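Local coordinates for CBS domain-containing protein (Thermoplasma acidophilum DSM 1728, PDB 1PVM) that joins a pair of CBS domains, probably a regulatory ligand-sensing module, to a metal-binding zinc ribbon-like domain, at the interface of chains A and B. Numbering follows the deposited sequence. Chains: chain A/B, conserved hypothetical protein Ta0289.

Contact 1: the interface of chains A and B. Residues chain A 66-67, 69, 167-169; chain B 29, 73.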
# COMPACT_ATOMS: atom_id res chain seq x y z
N ILE A 66 -10.72 -3.07 4.70
CA ILE A 66 -11.67 -2.23 3.98
C ILE A 66 -12.95 -2.95 3.55
O ILE A 66 -14.05 -2.43 3.75
CB ILE A 66 -11.03 -1.55 2.73
CG1 ILE A 66 -9.91 -0.59 3.16
CG2 ILE A 66 -12.10 -0.77 1.94
CD1 ILE A 66 -10.39 0.62 3.95
N PRO A 67 -12.83 -4.15 2.95
CA PRO A 67 -14.03 -4.88 2.51
C PRO A 67 -15.02 -5.27 3.62
O PRO A 67 -16.13 -5.72 3.32
CB PRO A 67 -13.45 -6.11 1.80
CG PRO A 67 -12.12 -5.60 1.29
CD PRO A 67 -11.61 -4.83 2.48
N ASN A 69 -16.23 -3.11 5.65
CA ASN A 69 -17.06 -1.92 5.80
C ASN A 69 -17.41 -1.64 7.26
O ASN A 69 -18.58 -1.51 7.64
CB ASN A 69 -18.34 -2.01 4.96
CG ASN A 69 -19.11 -0.70 4.93
OD1 ASN A 69 -18.51 0.38 4.96
ND2 ASN A 69 -20.43 -0.79 4.86
N LYS A 167 -23.95 -7.09 0.05
CA LYS A 167 -23.32 -5.80 -0.24
C LYS A 167 -21.88 -5.99 -0.69
O LYS A 167 -21.23 -5.04 -1.13
CB LYS A 167 -23.34 -4.91 1.01
CG LYS A 167 -24.70 -4.83 1.69
CD LYS A 167 -24.64 -4.05 3.01
CE LYS A 167 -24.21 -2.61 2.79
NZ LYS A 167 -24.31 -1.80 4.04
N GLY A 168 -21.38 -7.21 -0.59
CA GLY A 168 -20.01 -7.46 -0.97
C GLY A 168 -19.10 -7.20 0.22
O GLY A 168 -17.89 -7.02 0.06
N GLU A 169 -19.69 -7.17 1.40
CA GLU A 169 -18.95 -6.95 2.64
C GLU A 169 -18.47 -8.31 3.17
O GLU A 169 -19.21 -9.29 3.14
CB GLU A 169 -19.84 -6.32 3.72
CG GLU A 169 -20.46 -4.97 3.37
CD GLU A 169 -21.33 -4.45 4.51
OE1 GLU A 169 -22.14 -5.24 5.05
OE2 GLU A 169 -21.22 -3.26 4.87
N PHE B 29 -15.18 2.32 0.06
CA PHE B 29 -15.56 0.92 -0.01
C PHE B 29 -15.70 0.45 -1.46
O PHE B 29 -15.15 -0.57 -1.86
CB PHE B 29 -16.88 0.69 0.73
CG PHE B 29 -17.36 -0.74 0.68
CD1 PHE B 29 -16.71 -1.74 1.41
CD2 PHE B 29 -18.46 -1.09 -0.10
CE1 PHE B 29 -17.15 -3.06 1.36
CE2 PHE B 29 -18.91 -2.41 -0.16
CZ PHE B 29 -18.25 -3.40 0.58
N ASP B 73 -17.90 2.95 3.48
CA ASP B 73 -19.04 3.37 2.66
C ASP B 73 -19.58 4.76 3.02
O ASP B 73 -20.55 5.22 2.41
CB ASP B 73 -20.19 2.35 2.76
CG ASP B 73 -20.89 2.38 4.11
OD1 ASP B 73 -20.62 3.28 4.93
OD2 ASP B 73 -21.74 1.49 4.36
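The ring of B:Phe29 carries A:Asn69 CB over one face near the CD1-CE1 rim, 3.9 Å from CD1, while chain A backbone groups line its edge. A:Ile66 O and A:Lys167 O lie in the ring plane, the latter 3.6 Å from CE2, and A:Pro67 O comes to 3.5 Å from CE1; aromatic C-H groups thus meet carbonyl oxygens. CG of B:Phe29 stands anti to its backbone N (chi1 179°), which sends the ring into chain A. A:Glu169 CG approaches CZ from the same face as A:Asn69 CB, outside the rim, its carboxylate nearly perpendicular to the ring. The amide of A:Asn69 joins both chains. Its ND2 donates a nearly straight bond to B:Asp73 OD2 (2.7 Å), reaching that oxygen from above the carboxylate plane, and another to A:Glu169 OE2 (2.6 Å), met almost end-on. Its OD1 accepts B:Asp73 N at 3.0 Å, so the amide is held at both ends, its flip fixed. A:Lys167 NZ, salt-bridged to A:Glu169 OE2 at 3.5 Å, would help offset the paired acids. B:Phe29 lies in the first turn of helix 28-38 and B:Asp73 in 3-10 helix 72-74; A:Asn69 follows 3-10 helix 66-68, and A:Lys167 to A:Glu169 belong to the turn between strands 160-164 and 170-175 of the ribbon-like domain.

Contact 2: the interface of chains A and B. Residues chain A 29, 70-73; chain B 66, 69-71.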
# COMPACT_ATOMS: atom_id res chain seq x y z
N PHE A 29 -7.48 1.20 13.62
CA PHE A 29 -7.31 2.64 13.80
C PHE A 29 -6.03 2.95 14.57
O PHE A 29 -5.19 3.72 14.11
CB PHE A 29 -8.52 3.22 14.55
CG PHE A 29 -8.43 4.69 14.85
CD1 PHE A 29 -8.29 5.63 13.83
CD2 PHE A 29 -8.51 5.15 16.17
CE1 PHE A 29 -8.23 7.00 14.12
CE2 PHE A 29 -8.45 6.52 16.46
CZ PHE A 29 -8.31 7.44 15.43
N LYS A 70 -16.36 -1.55 8.08
CA LYS A 70 -16.49 -1.26 9.51
C LYS A 70 -15.53 -0.13 9.84
O LYS A 70 -14.55 0.08 9.12
CB LYS A 70 -16.12 -2.50 10.35
CG LYS A 70 -17.10 -3.65 10.23
CD LYS A 70 -18.47 -3.24 10.73
CE LYS A 70 -19.51 -4.35 10.56
NZ LYS A 70 -19.82 -4.63 9.13
N LYS A 71 -15.81 0.60 10.92
CA LYS A 71 -14.92 1.68 11.33
C LYS A 71 -13.61 1.06 11.78
O LYS A 71 -13.60 -0.03 12.34
CB LYS A 71 -15.53 2.47 12.49
CG LYS A 71 -16.77 3.25 12.12
CD LYS A 71 -17.37 3.92 13.33
CE LYS A 71 -16.38 4.84 14.03
NZ LYS A 71 -16.98 5.43 15.25
N PRO A 72 -12.48 1.75 11.55
CA PRO A 72 -11.15 1.26 11.94
C PRO A 72 -11.02 0.95 13.43
O PRO A 72 -10.22 0.10 13.83
CB PRO A 72 -10.22 2.39 11.52
CG PRO A 72 -10.92 3.02 10.39
CD PRO A 72 -12.36 3.03 10.83
N ASP A 73 -11.80 1.63 14.27
CA ASP A 73 -11.71 1.39 15.71
C ASP A 73 -12.60 0.24 16.17
O ASP A 73 -12.68 -0.04 17.36
CB ASP A 73 -12.04 2.66 16.51
CG ASP A 73 -13.53 3.02 16.47
OD1 ASP A 73 -14.33 2.28 15.84
OD2 ASP A 73 -13.91 4.04 17.09
N ILE B 66 -8.18 6.04 6.76
CA ILE B 66 -8.19 5.37 8.06
C ILE B 66 -8.23 6.34 9.25
O ILE B 66 -9.01 6.13 10.18
CB ILE B 66 -6.99 4.41 8.21
CG1 ILE B 66 -7.02 3.34 7.10
CG2 ILE B 66 -7.02 3.73 9.57
CD1 ILE B 66 -8.20 2.39 7.16
N ASN B 69 -11.49 7.52 10.85
CA ASN B 69 -12.24 6.55 11.64
C ASN B 69 -13.73 6.51 11.29
O ASN B 69 -14.59 6.71 12.15
CB ASN B 69 -12.05 6.84 13.14
CG ASN B 69 -12.58 5.72 14.02
OD1 ASN B 69 -12.60 4.56 13.62
ND2 ASN B 69 -12.99 6.07 15.23
N LYS B 70 -14.01 6.24 10.02
CA LYS B 70 -15.38 6.15 9.53
C LYS B 70 -15.48 4.89 8.69
O LYS B 70 -14.46 4.35 8.25
CB LYS B 70 -15.71 7.34 8.61
CG LYS B 70 -15.50 8.72 9.21
CD LYS B 70 -16.51 9.00 10.29
CE LYS B 70 -16.27 10.36 10.91
NZ LYS B 70 -17.25 10.62 12.00
N LYS B 71 -16.69 4.41 8.47
CA LYS B 71 -16.89 3.22 7.65
C LYS B 71 -16.51 3.58 6.21
O LYS B 71 -16.73 4.71 5.77
CB LYS B 71 -18.35 2.78 7.67
CG LYS B 71 -18.84 2.31 9.03
CD LYS B 71 -20.35 2.09 9.03
CE LYS B 71 -20.75 1.05 8.01
NZ LYS B 71 -22.23 0.80 8.02
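In the deposited dimer of CBS-domain chains, the loop 69-71 between 3-10 helices 66-68 and 72-74 of chain B meets its counterpart in chain A, with B:Asn69 set against A:Pro72 and A:Asp73. B:Asn69 OD1 accepts A:Asp73 N at 3.1 Å, the donor tilted from the carbonyl plane. Its ND2 donates to A:Asp73 OD2 at 2.9 Å, almost perfectly straight (177° at H), with the oxygen in the amide plane but approached from above the carboxylate. A:Asp73 CG sits between its own backbone N and carbonyl carbon (chi1 72°), which brings the carboxylate back alongside that N, so both can grip one amide. B:Asn69 CB rests 3.9 Å above the A:Phe29 ring plane near its rim, with amide and ring stacked. A:Pro72 lays CD 3.6 Å from B:Asn69 CA, and its CB reaches B:Ile66 CG2. A:Lys71, bent at chi3 (58°), curls its chain past B:Asn69 and turns NZ towards A:Asp73 OD2 in a long salt bridge of 3.8 Å. An alanine in place of B:Asn69 would probably leave A:Asp73 N and its carboxylate without their mates across the interface and a gap where the amide lay against A:Pro72 and A:Asp73. The methylenes of A:Lys71 and B:Lys71 cross at about a right angle, A:Lys71 CG 3.8 Å from B:Lys71 CG.

Contact 3: the interface of chains A and B. Residues chain A 32, 58, 61-62, 65-66; chain B 58, 61-62, 66.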
# COMPACT_ATOMS: atom_id res chain seq x y z
N VAL A 32 -2.80 1.83 12.63
CA VAL A 32 -2.45 2.71 11.51
C VAL A 32 -1.91 4.04 12.01
O VAL A 32 -1.05 4.64 11.36
CB VAL A 32 -3.66 2.92 10.58
CG1 VAL A 32 -3.36 4.03 9.56
CG2 VAL A 32 -3.98 1.62 9.84
N GLU A 58 0.27 -2.69 4.80
CA GLU A 58 -0.68 -1.83 4.12
C GLU A 58 -1.65 -2.64 3.28
O GLU A 58 -2.86 -2.42 3.33
CB GLU A 58 0.04 -0.86 3.18
CG GLU A 58 0.59 0.38 3.83
CD GLU A 58 0.92 1.45 2.80
OE1 GLU A 58 1.91 1.28 2.05
OE2 GLU A 58 0.17 2.45 2.72
N ILE A 61 -4.46 -4.39 5.05
CA ILE A 61 -5.56 -3.51 5.43
C ILE A 61 -6.50 -3.27 4.24
O ILE A 61 -7.73 -3.30 4.38
CB ILE A 61 -5.01 -2.17 5.97
CG1 ILE A 61 -4.25 -2.42 7.27
CG2 ILE A 61 -6.14 -1.18 6.20
CD1 ILE A 61 -3.47 -1.22 7.77
N ILE A 62 -5.91 -3.05 3.07
CA ILE A 62 -6.70 -2.81 1.87
C ILE A 62 -7.51 -4.04 1.45
O ILE A 62 -8.67 -3.91 1.03
CB ILE A 62 -5.78 -2.40 0.69
CG1 ILE A 62 -5.07 -1.08 1.02
CG2 ILE A 62 -6.60 -2.27 -0.60
CD1 ILE A 62 -6.00 0.07 1.34
N PHE A 65 -9.35 -5.48 5.53
CA PHE A 65 -10.06 -4.62 6.46
C PHE A 65 -11.12 -3.80 5.73
O PHE A 65 -12.29 -3.83 6.11
CB PHE A 65 -9.12 -3.65 7.20
CG PHE A 65 -9.86 -2.51 7.85
CD1 PHE A 65 -10.72 -2.73 8.92
CD2 PHE A 65 -9.77 -1.22 7.33
CE1 PHE A 65 -11.49 -1.69 9.45
CE2 PHE A 65 -10.53 -0.18 7.86
CZ PHE A 65 -11.39 -0.42 8.92
N ILE A 66 -10.72 -3.07 4.70
CA ILE A 66 -11.67 -2.23 3.98
C ILE A 66 -12.95 -2.95 3.55
O ILE A 66 -14.05 -2.43 3.75
CB ILE A 66 -11.03 -1.55 2.73
CG1 ILE A 66 -9.91 -0.59 3.16
CG2 ILE A 66 -12.10 -0.77 1.94
CD1 ILE A 66 -10.39 0.62 3.95
N GLU B 58 -3.16 3.24 -2.55
CA GLU B 58 -3.21 2.53 -1.27
C GLU B 58 -2.79 3.45 -0.13
O GLU B 58 -3.46 3.53 0.90
CB GLU B 58 -2.28 1.33 -1.25
CG GLU B 58 -2.80 0.08 -1.91
CD GLU B 58 -1.96 -1.14 -1.52
OE1 GLU B 58 -0.76 -1.17 -1.85
OE2 GLU B 58 -2.52 -2.05 -0.88
N ILE B 61 -5.27 6.00 1.07
CA ILE B 61 -6.29 5.42 1.93
C ILE B 61 -5.76 5.25 3.36
O ILE B 61 -6.46 5.55 4.34
CB ILE B 61 -6.76 4.06 1.37
CG1 ILE B 61 -7.46 4.29 0.03
CG2 ILE B 61 -7.67 3.35 2.35
CD1 ILE B 61 -7.70 3.04 -0.78
N ILE B 62 -4.52 4.79 3.49
CA ILE B 62 -3.91 4.59 4.80
C ILE B 62 -3.67 5.93 5.52
O ILE B 62 -3.90 6.05 6.73
CB ILE B 62 -2.55 3.85 4.68
CG1 ILE B 62 -2.76 2.45 4.09
CG2 ILE B 62 -1.86 3.77 6.03
CD1 ILE B 62 -3.68 1.56 4.89
N ILE B 66 -8.18 6.04 6.76
CA ILE B 66 -8.19 5.37 8.06
C ILE B 66 -8.23 6.34 9.25
O ILE B 66 -9.01 6.13 10.18
CB ILE B 66 -6.99 4.41 8.21
CG1 ILE B 66 -7.02 3.34 7.10
CG2 ILE B 66 -7.02 3.73 9.57
CD1 ILE B 66 -8.20 2.39 7.16
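Helices 58-64 of chain A and 58-65 of chain B cross steeply around the two-fold axis, which sets A:Ile62 against B:Glu58 and B:Ile61, and B:Ile62 against A:Glu58 and A:Ile61; A:Val32 joins from helix 28-38. B:Ile62 CD1 touches A:Ile61 CG2 at 3.9 Å, and A:Ile62 CD1 meets B:Ile61 CG2 at 3.8 Å; branch tips thus interlock in both directions. In A:Ile62, CG1 lies beside the backbone N and chi2 (-58°) folds CD1 round towards B:Ile61. Glutamate methylenes join the same seam: A:Glu58 CG lies 3.9 Å from B:Ile62 CG1, and the extended chain of A:Glu58 crosses B:Ile62 at a slant and lays OE2 against its CG1. The two glutamate carboxylates come near each other, A:Glu58 OE1 to B:Glu58 OE1 5.3 Å, and their mutual repulsion may raise the affinity of either for a proton. Farther along, B:Ile66 uses both branches. Its CG2 presses on A:Val32 CB at 3.6 Å, the side chains at about a right angle, while CD1 reaches A:Phe65 CE2 at 3.5 Å, the two side chains running antiparallel past one another. A:Val32 CG1 also abuts B:Ile62 CG2 at 3.8 Å. Across this patch the chains are joined by apolar packing, without polar bonds, in an apolar seam, with the A:Glu58 and B:Glu58 carboxylates at one end, that probably holds the CBS domains of the two chains together.

Contact 1 and contact 2 lie about 12 Å apart between the centres of their C-alpha atoms, and their asparagine-aspartate pairs, A:Asn69 with B:Asp73 and B:Asn69 with A:Asp73, are twins on opposite sides of the two-fold axis, as are B:Phe29 and A:Phe29. Contact 3 lies about 12 Å from contact 1 and about 10 Å from contact 2. It shares A:Ile66 with contact 1 and B:Ile66 with contact 2, so the 3-10 helix 66-68 of each chain links polar rim and apolar centre. Contact 1 also brings in the turn of the ribbon-like domain, whose placement may be coupled to CBS-domain pairing in the deposited dimer.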